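Local atomic coordinates of ribonucleoside-diphosphate reductase subunit beta (Streptococcus sanguinis, PDB entry 4N83), a protein that serves as the dimetal beta subunit of a class Ib ribonucleotide reductase, which probably makes deoxyribonucleotides from ribonucleotides for DNA synthesis. Residues A[6-11]-A[82-87]; A[49-54]-A[241-246]; A[250-255]-A[275-280]. All coordinates share one frame; numbering follows the deposited sequence.

Contact 1: A[6-11]-A[82-87]; sequences KAINWN and RTAHEE
His85 NE2 donates to the backbone O of Asn9 across 3.2 Å, nearly straight at an N-H...O angle of 172°. The acceptor sits at the imidazole edge, in the ring plane, whereas the donor stands above the plane of the Asn9 carbonyl group. The neighbouring ring atom, His85 CD2, lies 4.0 Å above the plane of the Trp10 indole and over its centre. This makes a T-shaped, edge-to-face pair, imidazole edge to indole face, with the planes at 65°. The in-plane hydrogen bond and the indole face together restrict how the imidazole can turn.

The contact ties the irregular N-terminal arm to the first turn of helix 84-111, the helix that further along supplies the manganese ligands Glu97 and His100. Thr83 is the N-cap of that helix: its OG1 accepts from Glu86 N at 3.1 Å and is also bonded to Asp18. Next to the imidazole, Ile8 has CG1 anti to its backbone N (chi1 -170°), and its CD1 packs 3.8 Å from Ala84 CB and 3.9 Å from His85 CD2. An Asx turn, Asn11 N to Asn9 OD1, shapes the arm just beyond. The arm also meets the second subunit, where Lys102 of that subunit makes a cation-pi contact with Trp10 and Ala101 of that subunit packs on Ile8.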
loop_
_atom_site.group_PDB
_atom_site.type_symbol
_atom_site.label_atom_id
_atom_site.label_comp_id
_atom_site.label_asym_id
_atom_site.label_seq_id
_atom_site.Cartn_x
_atom_site.Cartn_y
_atom_site.Cartn_z
ATOM N N LYS A 6 -19.290 2.622 4.999
ATOM C CA LYS A 6 -19.043 4.030 5.311
ATOM C C LYS A 6 -18.002 4.626 4.366
ATOM O O LYS A 6 -16.928 4.054 4.181
ATOM C CB LYS A 6 -18.558 4.165 6.757
ATOM C CG LYS A 6 -19.538 3.641 7.798
ATOM C CD LYS A 6 -18.906 3.581 9.182
ATOM C CE LYS A 6 -19.871 3.023 10.217
ATOM N NZ LYS A 6 -21.009 3.946 10.491
ATOM N N ALA A 7 -18.326 5.774 3.772
ATOM C CA ALA A 7 -17.391 6.497 2.909
ATOM C C ALA A 7 -16.415 7.284 3.771
ATOM O O ALA A 7 -16.834 8.053 4.636
ATOM C CB ALA A 7 -18.138 7.438 1.978
ATOM N N ILE A 8 -15.118 7.091 3.536
ATOM C CA ILE A 8 -14.084 7.785 4.306
ATOM C C ILE A 8 -14.063 9.284 3.976
ATOM O O ILE A 8 -13.983 9.676 2.809
ATOM C CB ILE A 8 -12.682 7.150 4.109
ATOM C CG1 ILE A 8 -11.676 7.745 5.102
ATOM C CG2 ILE A 8 -12.183 7.309 2.676
ATOM C CD1 ILE A 8 -10.371 6.981 5.182
ATOM N N ASN A 9 -14.156 10.107 5.020
ATOM C CA ASN A 9 -14.175 11.561 4.891
ATOM C C ASN A 9 -12.974 12.162 5.607
ATOM O O ASN A 9 -12.867 12.063 6.830
ATOM C CB ASN A 9 -15.472 12.123 5.484
ATOM C CG ASN A 9 -15.600 13.629 5.310
ATOM O OD1 ASN A 9 -14.884 14.244 4.517
ATOM N ND2 ASN A 9 -16.526 14.230 6.051
ATOM N N TRP A 10 -12.077 12.788 4.845
ATOM C CA TRP A 10 -10.870 13.403 5.409
ATOM C C TRP A 10 -11.115 14.821 5.950
ATOM O O TRP A 10 -10.210 15.439 6.512
ATOM C CB TRP A 10 -9.736 13.398 4.376
ATOM C CG TRP A 10 -9.210 12.017 4.068
ATOM C CD1 TRP A 10 -9.780 11.086 3.248
ATOM C CD2 TRP A 10 -8.007 11.421 4.574
ATOM N NE1 TRP A 10 -9.010 9.947 3.213
ATOM C CE2 TRP A 10 -7.916 10.125 4.017
ATOM C CE3 TRP A 10 -6.998 11.853 5.444
ATOM C CZ2 TRP A 10 -6.856 9.259 4.302
ATOM C CZ3 TRP A 10 -5.943 10.992 5.726
ATOM C CH2 TRP A 10 -5.882 9.710 5.156
ATOM N N ASN A 11 -12.334 15.331 5.773
ATOM C CA ASN A 11 -12.784 16.547 6.459
ATOM C C ASN A 11 -13.491 16.221 7.778
ATOM O O ASN A 11 -13.949 17.124 8.481
ATOM C CB ASN A 11 -13.719 17.359 5.557
ATOM C CG ASN A 11 -13.009 17.918 4.337
ATOM O OD1 ASN A 11 -12.096 18.734 4.460
ATOM N ND2 ASN A 11 -13.429 17.487 3.151
ATOM N N ARG A 82 -8.413 1.594 14.527
ATOM C CA ARG A 82 -9.267 2.462 15.338
ATOM C C ARG A 82 -10.090 3.378 14.437
ATOM O O ARG A 82 -11.320 3.377 14.496
ATOM C CB ARG A 82 -8.424 3.297 16.308
ATOM C CG ARG A 82 -7.502 2.477 17.199
ATOM C CD ARG A 82 -6.732 3.361 18.166
ATOM N NE ARG A 82 -7.601 3.970 19.173
ATOM C CZ ARG A 82 -7.968 3.404 20.324
ATOM N NH1 ARG A 82 -7.551 2.185 20.660
ATOM N NH2 ARG A 82 -8.765 4.069 21.156
ATOM N N THR A 83 -9.399 4.152 13.603
ATOM C CA THR A 83 -10.038 5.096 12.687
ATOM C C THR A 83 -9.902 4.602 11.250
ATOM O O THR A 83 -8.975 3.863 10.932
ATOM C CB THR A 83 -9.396 6.495 12.789
ATOM O OG1 THR A 83 -8.113 6.491 12.148
ATOM C CG2 THR A 83 -9.230 6.914 14.246
ATOM N N ALA A 84 -10.815 5.030 10.382
ATOM C CA ALA A 84 -10.767 4.662 8.962
ATOM C C ALA A 84 -9.469 5.127 8.304
ATOM O O ALA A 84 -8.929 4.452 7.426
ATOM C CB ALA A 84 -11.964 5.241 8.223
ATOM N N HIS A 85 -8.972 6.276 8.754
ATOM C CA HIS A 85 -7.773 6.898 8.193
ATOM C C HIS A 85 -6.526 6.091 8.535
ATOM O O HIS A 85 -5.583 6.035 7.748
ATOM C CB HIS A 85 -7.623 8.333 8.712
ATOM C CG HIS A 85 -8.915 9.086 8.782
ATOM N ND1 HIS A 85 -9.621 9.241 9.955
ATOM C CD2 HIS A 85 -9.642 9.705 7.821
ATOM C CE1 HIS A 85 -10.720 9.933 9.717
ATOM N NE2 HIS A 85 -10.756 10.227 8.430
ATOM N N GLU A 86 -6.533 5.470 9.712
ATOM C CA GLU A 86 -5.445 4.593 10.146
ATOM C C GLU A 86 -5.236 3.424 9.183
ATOM O O GLU A 86 -4.099 3.040 8.911
ATOM C CB GLU A 86 -5.725 4.069 11.559
ATOM C CG GLU A 86 -4.634 3.182 12.139
ATOM C CD GLU A 86 -4.872 2.821 13.595
ATOM O OE1 GLU A 86 -5.901 3.244 14.164
ATOM O OE2 GLU A 86 -4.023 2.111 14.175
ATOM N N GLU A 87 -6.329 2.862 8.672
ATOM C CA GLU A 87 -6.244 1.776 7.700
ATOM C C GLU A 87 -5.594 2.262 6.407
ATOM O O GLU A 87 -4.780 1.555 5.814
ATOM C CB GLU A 87 -7.628 1.177 7.416
ATOM C CG GLU A 87 -7.580 -0.115 6.606
ATOM C CD GLU A 87 -8.813 -0.995 6.771
ATOM O OE1 GLU A 87 -9.709 -0.651 7.572
ATOM O OE2 GLU A 87 -8.883 -2.044 6.096
#

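Contact 2: A[49-54]-A[241-246]; sequences HKEKDL and DTVGWT
Leu54 meets both Val243 and Trp245 through a single methyl group, and these apolar contacts form the inner part of the interface. Leu54 CG is anti to the backbone N (chi1 178°), and from this branch point CD2 approaches Val243 CG2 to 3.7 Å and Trp245 CZ3 to 3.8 Å, reaching the indole obliquely. Val243 CG2 in turn stands 3.9 Å above the plane of the Trp245 indole, offset toward its rim, so the two methyls and the indole close up as a three-way cluster. Leu239 and Tyr240 of helix 211-240 extend this packing on Leu54, and Tyr170 meets the indole ring.

Val243 also meets the helix backbone: its other branch, CG1, lies 3.8 Å from the carbonyl O of Lys50, so the valine packs against main chain as well as side chains.

Toward solvent, the contact is carried by the aliphatic parts of polar residues. The Lys50 chain bends at chi2 (81°), and its CE comes within 3.7 Å of Thr242 CB and 4.0 Å of Thr242 CG2. Glu51 is a looser neighbour, with OE2 4.4 Å from Trp245 CZ2.

Together these contacts join the N-terminal turns of helix 49-78 to the loop linking helices 211-240 and 246-263, with Trp245 at the N-cap of the latter. No hydrogen bond or salt bridge crosses between the two segments. With no directional bond between them, the contact depends on van der Waals packing and burial of apolar surface around the buried leucine, while the lysine methylenes and threonine remain on the solvent side.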
loop_
_atom_site.group_PDB
_atom_site.type_symbol
_atom_site.label_atom_id
_atom_site.label_comp_id
_atom_site.label_asym_id
_atom_site.label_seq_id
_atom_site.Cartn_x
_atom_site.Cartn_y
_atom_site.Cartn_z
ATOM N N HIS A 49 37.300 -10.076 0.672
ATOM C CA HIS A 49 36.274 -11.118 0.773
ATOM C C HIS A 49 35.615 -11.144 2.154
ATOM O O HIS A 49 34.465 -11.557 2.286
ATOM C CB HIS A 49 36.865 -12.497 0.467
ATOM C CG HIS A 49 37.215 -12.698 -0.973
ATOM N ND1 HIS A 49 38.512 -12.869 -1.407
ATOM C CD2 HIS A 49 36.437 -12.756 -2.079
ATOM C CE1 HIS A 49 38.517 -13.024 -2.719
ATOM N NE2 HIS A 49 37.271 -12.959 -3.151
ATOM N N LYS A 50 36.350 -10.708 3.174
ATOM C CA LYS A 50 35.829 -10.646 4.541
ATOM C C LYS A 50 34.730 -9.583 4.647
ATOM O O LYS A 50 33.692 -9.813 5.269
ATOM C CB LYS A 50 36.955 -10.333 5.539
ATOM C CG LYS A 50 37.004 -11.257 6.747
ATOM C CD LYS A 50 37.708 -12.565 6.414
ATOM C CE LYS A 50 37.988 -13.389 7.659
ATOM N NZ LYS A 50 38.959 -14.485 7.394
ATOM N N GLU A 51 34.970 -8.425 4.031
ATOM C CA GLU A 51 34.032 -7.303 4.077
ATOM C C GLU A 51 32.904 -7.428 3.052
ATOM O O GLU A 51 31.761 -7.081 3.350
ATOM C CB GLU A 51 34.777 -5.978 3.878
ATOM C CG GLU A 51 35.721 -5.637 5.020
ATOM C CD GLU A 51 36.434 -4.312 4.827
ATOM O OE1 GLU A 51 36.787 -3.978 3.677
ATOM O OE2 GLU A 51 36.650 -3.605 5.833
ATOM N N LYS A 52 33.224 -7.914 1.852
ATOM C CA LYS A 52 32.216 -8.107 0.797
ATOM C C LYS A 52 31.146 -9.131 1.183
ATOM O O LYS A 52 29.963 -8.932 0.904
ATOM C CB LYS A 52 32.867 -8.542 -0.523
ATOM C CG LYS A 52 33.459 -7.406 -1.342
ATOM C CD LYS A 52 33.912 -7.900 -2.705
ATOM C CE LYS A 52 34.444 -6.768 -3.566
ATOM N NZ LYS A 52 34.964 -7.264 -4.869
ATOM N N ASP A 53 31.569 -10.222 1.818
ATOM C CA ASP A 53 30.653 -11.300 2.200
ATOM C C ASP A 53 29.697 -10.874 3.318
ATOM O O ASP A 53 28.575 -11.374 3.400
ATOM C CB ASP A 53 31.440 -12.547 2.624
ATOM C CG ASP A 53 30.620 -13.821 2.519
ATOM O OD1 ASP A 53 30.240 -14.195 1.388
ATOM O OD2 ASP A 53 30.371 -14.458 3.563
ATOM N N LEU A 54 30.141 -9.952 4.172
ATOM C CA LEU A 54 29.309 -9.442 5.263
ATOM C C LEU A 54 28.153 -8.575 4.758
ATOM O O LEU A 54 27.073 -8.578 5.348
ATOM C CB LEU A 54 30.161 -8.639 6.251
ATOM C CG LEU A 54 29.440 -7.992 7.438
ATOM C CD1 LEU A 54 28.685 -9.028 8.258
ATOM C CD2 LEU A 54 30.435 -7.239 8.307
ATOM N N ASP A 241 32.225 -11.354 13.920
ATOM C CA ASP A 241 33.409 -11.810 14.665
ATOM C C ASP A 241 34.702 -11.768 13.845
ATOM O O ASP A 241 35.765 -11.458 14.386
ATOM C CB ASP A 241 33.198 -13.217 15.248
ATOM C CG ASP A 241 32.693 -13.190 16.686
ATOM O OD1 ASP A 241 33.173 -12.354 17.483
ATOM O OD2 ASP A 241 31.824 -14.019 17.028
ATOM N N THR A 242 34.611 -12.076 12.553
ATOM C CA THR A 242 35.785 -12.072 11.675
ATOM C C THR A 242 36.287 -10.652 11.408
ATOM O O THR A 242 37.469 -10.360 11.605
ATOM C CB THR A 242 35.492 -12.767 10.332
ATOM O OG1 THR A 242 34.289 -12.236 9.763
ATOM C CG2 THR A 242 35.342 -14.268 10.530
ATOM N N VAL A 243 35.388 -9.779 10.958
ATOM C CA VAL A 243 35.720 -8.363 10.744
ATOM C C VAL A 243 36.004 -7.634 12.063
ATOM O O VAL A 243 36.759 -6.659 12.089
ATOM C CB VAL A 243 34.624 -7.610 9.947
ATOM C CG1 VAL A 243 34.594 -8.096 8.505
ATOM C CG2 VAL A 243 33.251 -7.757 10.594
ATOM N N GLY A 244 35.388 -8.103 13.147
ATOM C CA GLY A 244 35.704 -7.638 14.496
ATOM C C GLY A 244 34.974 -6.383 14.942
ATOM O O GLY A 244 35.581 -5.501 15.553
ATOM N N TRP A 245 33.679 -6.301 14.643
ATOM C CA TRP A 245 32.828 -5.213 15.144
ATOM C C TRP A 245 31.704 -5.757 16.036
ATOM O O TRP A 245 30.682 -5.094 16.220
ATOM C CB TRP A 245 32.208 -4.412 13.988
ATOM C CG TRP A 245 33.156 -4.028 12.885
ATOM C CD1 TRP A 245 34.476 -3.702 13.007
ATOM C CD2 TRP A 245 32.839 -3.900 11.492
ATOM N NE1 TRP A 245 35.005 -3.399 11.775
ATOM C CE2 TRP A 245 34.022 -3.509 10.828
ATOM C CE3 TRP A 245 31.670 -4.085 10.740
ATOM C CZ2 TRP A 245 34.071 -3.300 9.446
ATOM C CZ3 TRP A 245 31.721 -3.876 9.366
ATOM C CH2 TRP A 245 32.914 -3.487 8.735
ATOM N N THR A 246 31.902 -6.951 16.595
ATOM C CA THR A 246 30.858 -7.647 17.356
ATOM C C THR A 246 30.359 -6.842 18.554
ATOM O O THR A 246 29.152 -6.715 18.760
ATOM C CB THR A 246 31.359 -9.017 17.858
ATOM O OG1 THR A 246 31.807 -9.802 16.747
ATOM C CG2 THR A 246 30.257 -9.771 18.591
#

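Contact 3: A[250-255]-A[275-280]; sequences KTFLRY and DDVNPI
Asp276 meets Thr251 mainly through its backbone: its carbonyl O lies 3.5 Å from the Thr251 methyl, CG2, while its CB is 3.9 Å from the same methyl. Thr251 CG2 is anti to the backbone N, and the hydroxyl on the other branch turns back into its own helix, where OG1 is bonded to Glu247 O.

Val277, the next residue, is buried and divides its two methyls between two aromatic residues. CG1, anti to the backbone N (chi1 173°), reaches 3.5 Å from Phe252 CD1, approaching that ring obliquely. CG2 sits against the start of the Tyr255 side chain, 3.8 Å from Tyr255 CB and 3.9 Å from Tyr255 CG, the two side chains crossing at about a right angle. Val277 CG2 also lies 3.9 Å from the carbonyl O of Thr251, one turn before Tyr255. The valine thus packs across successive turns of helix 246-263, where the chain of this ferritin-like, all-helical fold comes back to start helix 279-285. Phe252 continues inward, touching Leu169 of helix 162-173 as well as Val281 and Ile285; its side chain is about 12 Å from that of the manganese ligand Glu191.

Asn278 is the N-cap of helix 279-285. Its OD1 accepts a weak bond from Ile280 N at 2.7 Å and a hydrogen bond from Val281 N, while ND2 is bonded to Glu248 OE1 on the helix that carries Phe252. The end of the Asn278 side chain leads away from 250-255, so its capping role is separate from the valine packing.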
loop_
_atom_site.group_PDB
_atom_site.type_symbol
_atom_site.label_atom_id
_atom_site.label_comp_id
_atom_site.label_asym_id
_atom_site.label_seq_id
_atom_site.Cartn_x
_atom_site.Cartn_y
_atom_site.Cartn_z
ATOM N N LYS A 250 26.616 -4.808 19.364
ATOM C CA LYS A 250 25.932 -5.031 20.638
ATOM C C LYS A 250 25.636 -3.708 21.351
ATOM O O LYS A 250 24.576 -3.550 21.957
ATOM C CB LYS A 250 26.763 -5.949 21.539
ATOM C CG LYS A 250 26.807 -7.392 21.061
ATOM C CD LYS A 250 27.835 -8.209 21.825
ATOM C CE LYS A 250 27.793 -9.671 21.414
ATOM N NZ LYS A 250 28.782 -10.490 22.167
ATOM N N THR A 251 26.575 -2.765 21.268
ATOM C CA THR A 251 26.382 -1.416 21.808
ATOM C C THR A 251 25.282 -0.673 21.043
ATOM O O THR A 251 24.512 0.087 21.631
ATOM C CB THR A 251 27.683 -0.585 21.733
ATOM O OG1 THR A 251 28.789 -1.371 22.195
ATOM C CG2 THR A 251 27.577 0.676 22.581
ATOM N N PHE A 252 25.223 -0.903 19.732
ATOM C CA PHE A 252 24.229 -0.273 18.861
ATOM C C PHE A 252 22.837 -0.877 19.068
ATOM O O PHE A 252 21.831 -0.170 18.979
ATOM C CB PHE A 252 24.671 -0.417 17.396
ATOM C CG PHE A 252 23.980 0.521 16.437
ATOM C CD1 PHE A 252 23.927 1.889 16.684
ATOM C CD2 PHE A 252 23.422 0.038 15.258
ATOM C CE1 PHE A 252 23.305 2.749 15.790
ATOM C CE2 PHE A 252 22.805 0.894 14.360
ATOM C CZ PHE A 252 22.747 2.250 14.625
ATOM N N LEU A 253 22.787 -2.180 19.347
ATOM C CA LEU A 253 21.521 -2.884 19.590
ATOM C C LEU A 253 20.859 -2.467 20.903
ATOM O O LEU A 253 19.641 -2.296 20.961
ATOM C CB LEU A 253 21.733 -4.404 19.579
ATOM C CG LEU A 253 21.779 -5.063 18.197
ATOM C CD1 LEU A 253 22.338 -6.476 18.292
ATOM C CD2 LEU A 253 20.395 -5.068 17.560
ATOM N N ARG A 254 21.662 -2.318 21.954
ATOM C CA ARG A 254 21.164 -1.850 23.248
ATOM C C ARG A 254 20.663 -0.406 23.169
ATOM O O ARG A 254 19.710 -0.034 23.857
ATOM C CB ARG A 254 22.253 -1.965 24.321
ATOM C CG ARG A 254 22.548 -3.393 24.756
ATOM C CD ARG A 254 23.595 -3.436 25.861
ATOM N NE ARG A 254 24.947 -3.200 25.349
ATOM C CZ ARG A 254 25.798 -4.146 24.947
ATOM N NH1 ARG A 254 25.469 -5.434 24.981
ATOM N NH2 ARG A 254 27.001 -3.796 24.501
ATOM N N TYR A 255 21.311 0.395 22.325
ATOM C CA TYR A 255 20.954 1.803 22.144
ATOM C C TYR A 255 19.583 1.965 21.486
ATOM O O TYR A 255 18.723 2.678 22.002
ATOM C CB TYR A 255 22.034 2.516 21.318
ATOM C CG TYR A 255 21.671 3.920 20.881
ATOM C CD1 TYR A 255 21.353 4.902 21.817
ATOM C CD2 TYR A 255 21.655 4.269 19.533
ATOM C CE1 TYR A 255 21.023 6.187 21.422
ATOM C CE2 TYR A 255 21.326 5.553 19.128
ATOM C CZ TYR A 255 21.012 6.508 20.077
ATOM O OH TYR A 255 20.684 7.782 19.679
ATOM N N ASP A 275 26.938 8.490 22.799
ATOM C CA ASP A 275 28.393 8.558 22.997
ATOM C C ASP A 275 29.042 7.175 23.136
ATOM O O ASP A 275 30.236 7.020 22.871
ATOM C CB ASP A 275 28.736 9.405 24.231
ATOM C CG ASP A 275 28.422 10.882 24.044
ATOM O OD1 ASP A 275 28.413 11.614 25.056
ATOM O OD2 ASP A 275 28.189 11.318 22.896
ATOM N N ASP A 276 28.260 6.181 23.556
ATOM C CA ASP A 276 28.754 4.809 23.696
ATOM C C ASP A 276 28.879 4.117 22.337
ATOM O O ASP A 276 29.793 3.319 22.120
ATOM C CB ASP A 276 27.832 3.996 24.612
ATOM C CG ASP A 276 27.739 4.577 26.014
ATOM O OD1 ASP A 276 27.337 5.753 26.147
ATOM O OD2 ASP A 276 28.059 3.856 26.982
ATOM N N VAL A 277 27.957 4.432 21.430
ATOM C CA VAL A 277 27.951 3.872 20.077
ATOM C C VAL A 277 29.131 4.411 19.270
ATOM O O VAL A 277 29.610 5.516 19.528
ATOM C CB VAL A 277 26.628 4.212 19.351
ATOM C CG1 VAL A 277 26.666 3.797 17.884
ATOM C CG2 VAL A 277 25.450 3.557 20.058
ATOM N N ASN A 278 29.598 3.621 18.304
ATOM C CA ASN A 278 30.652 4.045 17.382
ATOM C C ASN A 278 30.378 5.451 16.839
ATOM O O ASN A 278 29.259 5.740 16.411
ATOM C CB ASN A 278 30.775 3.044 16.223
ATOM C CG ASN A 278 31.893 3.395 15.253
ATOM O OD1 ASN A 278 31.812 4.383 14.524
ATOM N ND2 ASN A 278 32.940 2.576 15.232
ATOM N N PRO A 279 31.397 6.331 16.859
ATOM C CA PRO A 279 31.184 7.723 16.454
ATOM C C PRO A 279 30.913 7.907 14.959
ATOM O O PRO A 279 30.132 8.784 14.586
ATOM C CB PRO A 279 32.495 8.410 16.851
ATOM C CG PRO A 279 33.514 7.326 16.820
ATOM C CD PRO A 279 32.797 6.083 17.254
ATOM N N ILE A 280 31.548 7.090 14.119
ATOM C CA ILE A 280 31.399 7.216 12.665
ATOM C C ILE A 280 30.064 6.630 12.185
ATOM O O ILE A 280 29.579 6.981 11.109
ATOM C CB ILE A 280 32.603 6.587 11.906
ATOM C CG1 ILE A 280 33.044 7.499 10.753
ATOM C CG2 ILE A 280 32.296 5.179 11.405
ATOM C CD1 ILE A 280 33.884 8.682 11.189
#

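Overall arrangement
All three contacts belong to one all-helical, ferritin-like domain. Contact 1 stands on the opposite side of the chain's centre from the other two, its centre about 48 Å from that of contact 2 and about 40 Å from that of contact 3. Contacts 2 and 3 are closer, about 18 Å between centres, and follow each other directly: the loop 241-246 leads into helix 246-263, which carries 250-255. Along the chain contacts 1 and 2 interleave, 49-54 falling between 6-11 and 82-87, whereas contact 3 comes last; the consecutive helices 49-78 and 84-111 both contribute metal ligands. Thus the N-terminal arm meets the dimer partner at one end, while contacts 2 and 3 touch no other chain of the assembly.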